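PDB 3HPY: catechol 2,3-dioxygenase, which probably cleaves the aromatic ring of catechols with molecular oxygen at the bond just outside the two hydroxyl-bearing carbons, using a non-haem ferrous iron. Local coordinates for residues Y44-Y56 / A122-V134. Sequence-based numbering, arbitrary orientation.
Sequences YFKCWDERDHSCY and AEKTCVGNGISEV
A single beta bridge between Asp52 and Cys126 ties the connection from strand 43-46 to strand 56-60 in the N-terminal VOC domain to the linker that leads from strand 117-121 toward the iron-binding domain. Its anchor is the carbonyl of Arg51, gripped by two amides: Val127 N lies 2.7 Å from Arg51 O, nearly along the C=O axis, and Gly128 N donates to the same oxygen on a lone pair in the carbonyl plane. One step further on, His53 N meets Thr125 O at 2.8 Å, while CG2 of Val127 rests 3.7 Å from CA of His53.

At one end Lys124 reaches across the Asp52-Ser54 backbone. With CG anti to the backbone N (chi1 178°) and a bend at chi3, its chain runs past CB of Asp52, and NZ comes down from above the carbonyl plane onto Ser54 O at 2.9 Å; His11 takes a further bond from this ammonium. At the other end Lys46 curls over the type I turn that follows it, Cys47 to Glu50. Bends at chi3 and chi4 bring NZ to Cys47 O (2.9 Å) and Glu50 O (2.8 Å), the two ends of the turn, and leave a weak bond to Gly128 O. Beyond it, CD1 of Ile131 packs at the edge of the Trp48 indole, 3.7 Å from CZ3.

Asp49 forms a salt bridge to Arg252 of the second subunit, whereas Asp52 pairs with Arg8 and Lys72 of its own chain. The linker is thus fastened mainly through backbone carbonyls. At the turn, the positive charge of Lys46 probably offsets the close approach of two acceptors, Glu50 O and Gly128 O.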
loop_
_atom_site.group_PDB
_atom_site.type_symbol
_atom_site.label_atom_id
_atom_site.label_comp_id
_atom_site.label_asym_id
_atom_site.label_seq_id
_atom_site.Cartn_x
_atom_site.Cartn_y
_atom_site.Cartn_z
ATOM N N TYR C 44 -23.420 -22.981 4.502
ATOM C CA TYR C 44 -22.340 -22.465 5.336
ATOM C C TYR C 44 -21.133 -21.958 4.549
ATOM O O TYR C 44 -20.733 -22.543 3.536
ATOM C CB TYR C 44 -21.873 -23.544 6.324
ATOM C CG TYR C 44 -22.963 -24.168 7.186
ATOM C CD1 TYR C 44 -23.975 -24.946 6.617
ATOM C CD2 TYR C 44 -22.958 -24.012 8.576
ATOM C CE1 TYR C 44 -24.949 -25.553 7.405
ATOM C CE2 TYR C 44 -23.933 -24.618 9.377
ATOM C CZ TYR C 44 -24.924 -25.387 8.785
ATOM O OH TYR C 44 -25.885 -25.989 9.567
ATOM N N PHE C 45 -20.550 -20.873 5.054
ATOM C CA PHE C 45 -19.382 -20.241 4.450
ATOM C C PHE C 45 -18.341 -19.944 5.518
ATOM O O PHE C 45 -18.646 -19.939 6.711
ATOM C CB PHE C 45 -19.750 -18.901 3.809
ATOM C CG PHE C 45 -20.694 -19.001 2.650
ATOM C CD1 PHE C 45 -22.068 -18.857 2.835
ATOM C CD2 PHE C 45 -20.205 -19.160 1.357
ATOM C CE1 PHE C 45 -22.935 -18.859 1.747
ATOM C CE2 PHE C 45 -21.064 -19.165 0.265
ATOM C CZ PHE C 45 -22.431 -19.013 0.460
ATOM N N LYS C 46 -17.115 -19.681 5.072
ATOM C CA LYS C 46 -16.008 -19.320 5.953
ATOM C C LYS C 46 -14.998 -18.497 5.147
ATOM O O LYS C 46 -15.007 -18.530 3.913
ATOM C CB LYS C 46 -15.316 -20.566 6.506
ATOM C CG LYS C 46 -14.454 -21.309 5.485
ATOM C CD LYS C 46 -13.759 -22.484 6.142
ATOM C CE LYS C 46 -12.524 -22.032 6.916
ATOM N NZ LYS C 46 -11.408 -21.714 5.961
ATOM N N CYS C 47 -14.146 -17.745 5.833
ATOM C CA CYS C 47 -13.130 -16.962 5.140
ATOM C C CYS C 47 -12.041 -17.963 4.781
ATOM O O CYS C 47 -11.778 -18.887 5.554
ATOM C CB CYS C 47 -12.596 -15.863 6.056
ATOM S SG CYS C 47 -13.834 -14.591 6.450
ATOM N N TRP C 48 -11.418 -17.799 3.615
ATOM C CA TRP C 48 -10.393 -18.744 3.196
ATOM C C TRP C 48 -9.286 -18.955 4.217
ATOM O O TRP C 48 -8.750 -20.059 4.316
ATOM C CB TRP C 48 -9.766 -18.329 1.860
ATOM C CG TRP C 48 -8.870 -17.118 1.944
ATOM C CD1 TRP C 48 -9.238 -15.807 1.789
ATOM C CD2 TRP C 48 -7.461 -17.111 2.233
ATOM N NE1 TRP C 48 -8.143 -14.985 1.967
ATOM C CE2 TRP C 48 -7.041 -15.758 2.242
ATOM C CE3 TRP C 48 -6.517 -18.113 2.492
ATOM C CZ2 TRP C 48 -5.712 -15.384 2.494
ATOM C CZ3 TRP C 48 -5.179 -17.736 2.744
ATOM C CH2 TRP C 48 -4.799 -16.386 2.744
ATOM N N ASP C 49 -8.953 -17.916 4.985
ATOM C CA ASP C 49 -7.861 -18.023 5.958
ATOM C C ASP C 49 -8.219 -18.569 7.345
ATOM O O ASP C 49 -7.321 -18.882 8.122
ATOM C CB ASP C 49 -7.149 -16.666 6.111
ATOM C CG ASP C 49 -5.633 -16.806 6.237
ATOM O OD1 ASP C 49 -5.123 -17.944 6.179
ATOM O OD2 ASP C 49 -4.937 -15.777 6.386
ATOM N N GLU C 50 -9.505 -18.688 7.668
ATOM C CA GLU C 50 -9.886 -19.222 8.982
ATOM C C GLU C 50 -9.663 -20.714 8.916
ATOM O O GLU C 50 -9.429 -21.244 7.837
ATOM C CB GLU C 50 -11.358 -18.953 9.293
ATOM C CG GLU C 50 -11.731 -17.492 9.234
ATOM C CD GLU C 50 -13.226 -17.261 9.388
ATOM O OE1 GLU C 50 -14.012 -17.969 8.712
ATOM O OE2 GLU C 50 -13.606 -16.366 10.175
ATOM N N ARG C 51 -9.745 -21.396 10.055
ATOM C CA ARG C 51 -9.536 -22.838 10.057
ATOM C C ARG C 51 -10.801 -23.643 10.344
ATOM O O ARG C 51 -10.906 -24.804 9.940
ATOM C CB ARG C 51 -8.440 -23.207 11.069
ATOM C CG ARG C 51 -7.152 -22.435 10.833
ATOM C CD ARG C 51 -5.958 -23.060 11.515
ATOM N NE ARG C 51 -4.779 -22.219 11.340
ATOM C CZ ARG C 51 -3.578 -22.500 11.829
ATOM N NH1 ARG C 51 -3.385 -23.611 12.529
ATOM N NH2 ARG C 51 -2.572 -21.667 11.618
ATOM N N ASP C 52 -11.764 -23.015 11.012
ATOM C CA ASP C 52 -13.012 -23.688 11.362
ATOM C C ASP C 52 -14.029 -23.764 10.223
ATOM O O ASP C 52 -14.059 -22.905 9.338
ATOM C CB ASP C 52 -13.620 -23.030 12.606
ATOM C CG ASP C 52 -12.875 -23.411 13.887
ATOM O OD1 ASP C 52 -12.014 -24.322 13.826
ATOM O OD2 ASP C 52 -13.156 -22.819 14.950
ATOM N N HIS C 53 -14.857 -24.807 10.257
ATOM C CA HIS C 53 -15.862 -25.075 9.225
ATOM C C HIS C 53 -16.668 -23.907 8.660
ATOM O O HIS C 53 -16.845 -23.804 7.443
ATOM C CB HIS C 53 -16.836 -26.146 9.722
ATOM C CG HIS C 53 -17.882 -26.529 8.721
ATOM N ND1 HIS C 53 -19.113 -25.911 8.653
ATOM C CD2 HIS C 53 -17.888 -27.483 7.761
ATOM C CE1 HIS C 53 -19.834 -26.474 7.701
ATOM N NE2 HIS C 53 -19.114 -27.432 7.144
ATOM N N SER C 54 -17.153 -23.034 9.530
ATOM C CA SER C 54 -17.970 -21.916 9.082
ATOM C C SER C 54 -17.911 -20.725 10.024
ATOM O O SER C 54 -17.585 -20.873 11.201
ATOM C CB SER C 54 -19.426 -22.367 8.992
ATOM O OG SER C 54 -19.926 -22.623 10.300
ATOM N N CYS C 55 -18.253 -19.552 9.487
ATOM C CA CYS C 55 -18.298 -18.294 10.234
ATOM C C CYS C 55 -19.488 -17.458 9.718
ATOM O O CYS C 55 -19.894 -16.474 10.332
ATOM C CB CYS C 55 -17.007 -17.500 10.040
ATOM S SG CYS C 55 -16.896 -16.647 8.439
ATOM N N TYR C 56 -20.045 -17.867 8.583
ATOM C CA TYR C 56 -21.179 -17.158 7.997
ATOM C C TYR C 56 -22.137 -18.156 7.357
ATOM O O TYR C 56 -21.736 -18.977 6.518
ATOM C CB TYR C 56 -20.700 -16.169 6.933
ATOM C CG TYR C 56 -21.650 -15.016 6.698
ATOM C CD1 TYR C 56 -21.670 -13.918 7.556
ATOM C CD2 TYR C 56 -22.520 -15.010 5.601
ATOM C CE1 TYR C 56 -22.523 -12.834 7.329
ATOM C CE2 TYR C 56 -23.380 -13.930 5.365
ATOM C CZ TYR C 56 -23.369 -12.845 6.232
ATOM O OH TYR C 56 -24.180 -11.760 5.984
ATOM N N ALA C 122 -18.028 -24.331 21.951
ATOM C CA ALA C 122 -16.621 -24.684 22.095
ATOM C C ALA C 122 -16.175 -25.633 21.001
ATOM O O ALA C 122 -14.978 -25.864 20.819
ATOM C CB ALA C 122 -16.382 -25.320 23.457
ATOM N N GLU C 123 -17.128 -26.182 20.261
ATOM C CA GLU C 123 -16.774 -27.132 19.223
ATOM C C GLU C 123 -17.260 -26.792 17.823
ATOM O O GLU C 123 -18.375 -26.304 17.621
ATOM C CB GLU C 123 -17.257 -28.532 19.617
ATOM C CG GLU C 123 -16.577 -29.098 20.861
ATOM C CD GLU C 123 -17.123 -30.465 21.252
ATOM O OE1 GLU C 123 -17.078 -31.385 20.406
ATOM O OE2 GLU C 123 -17.595 -30.618 22.402
ATOM N N LYS C 124 -16.386 -27.058 16.861
ATOM C CA LYS C 124 -16.651 -26.827 15.451
ATOM C C LYS C 124 -15.470 -27.396 14.685
ATOM O O LYS C 124 -14.321 -26.996 14.894
ATOM C CB LYS C 124 -16.809 -25.336 15.160
ATOM C CG LYS C 124 -17.047 -25.033 13.685
ATOM C CD LYS C 124 -17.404 -23.568 13.445
ATOM C CE LYS C 124 -18.854 -23.259 13.803
ATOM N NZ LYS C 124 -19.221 -21.868 13.402
ATOM N N THR C 125 -15.761 -28.338 13.801
ATOM C CA THR C 125 -14.739 -29.002 13.010
ATOM C C THR C 125 -13.737 -28.067 12.344
ATOM O O THR C 125 -14.111 -27.052 11.757
ATOM C CB THR C 125 -15.392 -29.882 11.925
ATOM O OG1 THR C 125 -16.289 -30.809 12.544
ATOM C CG2 THR C 125 -14.335 -30.651 11.148
ATOM N N CYS C 126 -12.461 -28.425 12.452
ATOM C CA CYS C 126 -11.368 -27.671 11.853
ATOM C C CYS C 126 -11.100 -28.244 10.470
ATOM O O CYS C 126 -10.667 -29.393 10.351
ATOM C CB CYS C 126 -10.099 -27.795 12.705
ATOM S SG CYS C 126 -8.582 -27.200 11.881
ATOM N N VAL C 127 -11.352 -27.448 9.433
ATOM C CA VAL C 127 -11.148 -27.893 8.054
ATOM C C VAL C 127 -9.837 -27.372 7.471
ATOM O O VAL C 127 -9.367 -27.874 6.446
ATOM C CB VAL C 127 -12.306 -27.427 7.137
ATOM C CG1 VAL C 127 -12.262 -28.174 5.800
ATOM C CG2 VAL C 127 -13.639 -27.659 7.831
ATOM N N GLY C 128 -9.248 -26.372 8.131
ATOM C CA GLY C 128 -8.001 -25.794 7.655
ATOM C C GLY C 128 -8.269 -24.619 6.728
ATOM O O GLY C 128 -9.425 -24.353 6.413
ATOM N N ASN C 129 -7.215 -23.925 6.295
ATOM C CA ASN C 129 -7.350 -22.766 5.407
ATOM C C ASN C 129 -6.975 -23.055 3.946
ATOM O O ASN C 129 -6.618 -22.143 3.198
ATOM C CB ASN C 129 -6.486 -21.600 5.909
ATOM C CG ASN C 129 -5.000 -21.926 5.905
ATOM O OD1 ASN C 129 -4.157 -21.034 6.054
ATOM N ND2 ASN C 129 -4.671 -23.201 5.745
ATOM N N GLY C 130 -7.048 -24.319 3.545
ATOM C CA GLY C 130 -6.734 -24.669 2.168
ATOM C C GLY C 130 -5.253 -24.700 1.843
ATOM O O GLY C 130 -4.874 -25.077 0.737
ATOM N N ILE C 131 -4.422 -24.300 2.803
ATOM C CA ILE C 131 -2.977 -24.277 2.629
ATOM C C ILE C 131 -2.337 -25.401 3.431
ATOM O O ILE C 131 -2.791 -25.717 4.518
ATOM C CB ILE C 131 -2.406 -22.945 3.106
ATOM C CG1 ILE C 131 -3.008 -21.818 2.263
ATOM C CG2 ILE C 131 -0.889 -22.978 3.026
ATOM C CD1 ILE C 131 -2.583 -20.441 2.673
ATOM N N SER C 132 -1.278 -25.995 2.898
ATOM C CA SER C 132 -0.613 -27.097 3.580
ATOM C C SER C 132 -0.238 -26.815 5.031
ATOM O O SER C 132 -0.044 -25.661 5.427
ATOM C CB SER C 132 0.642 -27.500 2.822
ATOM O OG SER C 132 1.303 -28.556 3.498
ATOM N N GLU C 133 -0.139 -27.878 5.827
ATOM C CA GLU C 133 0.246 -27.745 7.230
ATOM C C GLU C 133 1.763 -27.849 7.352
ATOM O O GLU C 133 2.315 -27.698 8.438
ATOM C CB GLU C 133 -0.422 -28.828 8.091
ATOM C CG GLU C 133 -1.934 -28.655 8.220
ATOM C CD GLU C 133 -2.593 -29.729 9.080
ATOM O OE1 GLU C 133 -3.807 -29.614 9.347
ATOM O OE2 GLU C 133 -1.900 -30.687 9.481
ATOM N N VAL C 134 2.434 -28.122 6.237
ATOM C CA VAL C 134 3.888 -28.214 6.233
ATOM C C VAL C 134 4.450 -27.292 5.151
ATOM O O VAL C 134 4.030 -27.349 3.994
ATOM C CB VAL C 134 4.356 -29.661 6.012
ATOM C CG1 VAL C 134 3.822 -30.184 4.691
ATOM C CG2 VAL C 134 5.874 -29.732 6.066
#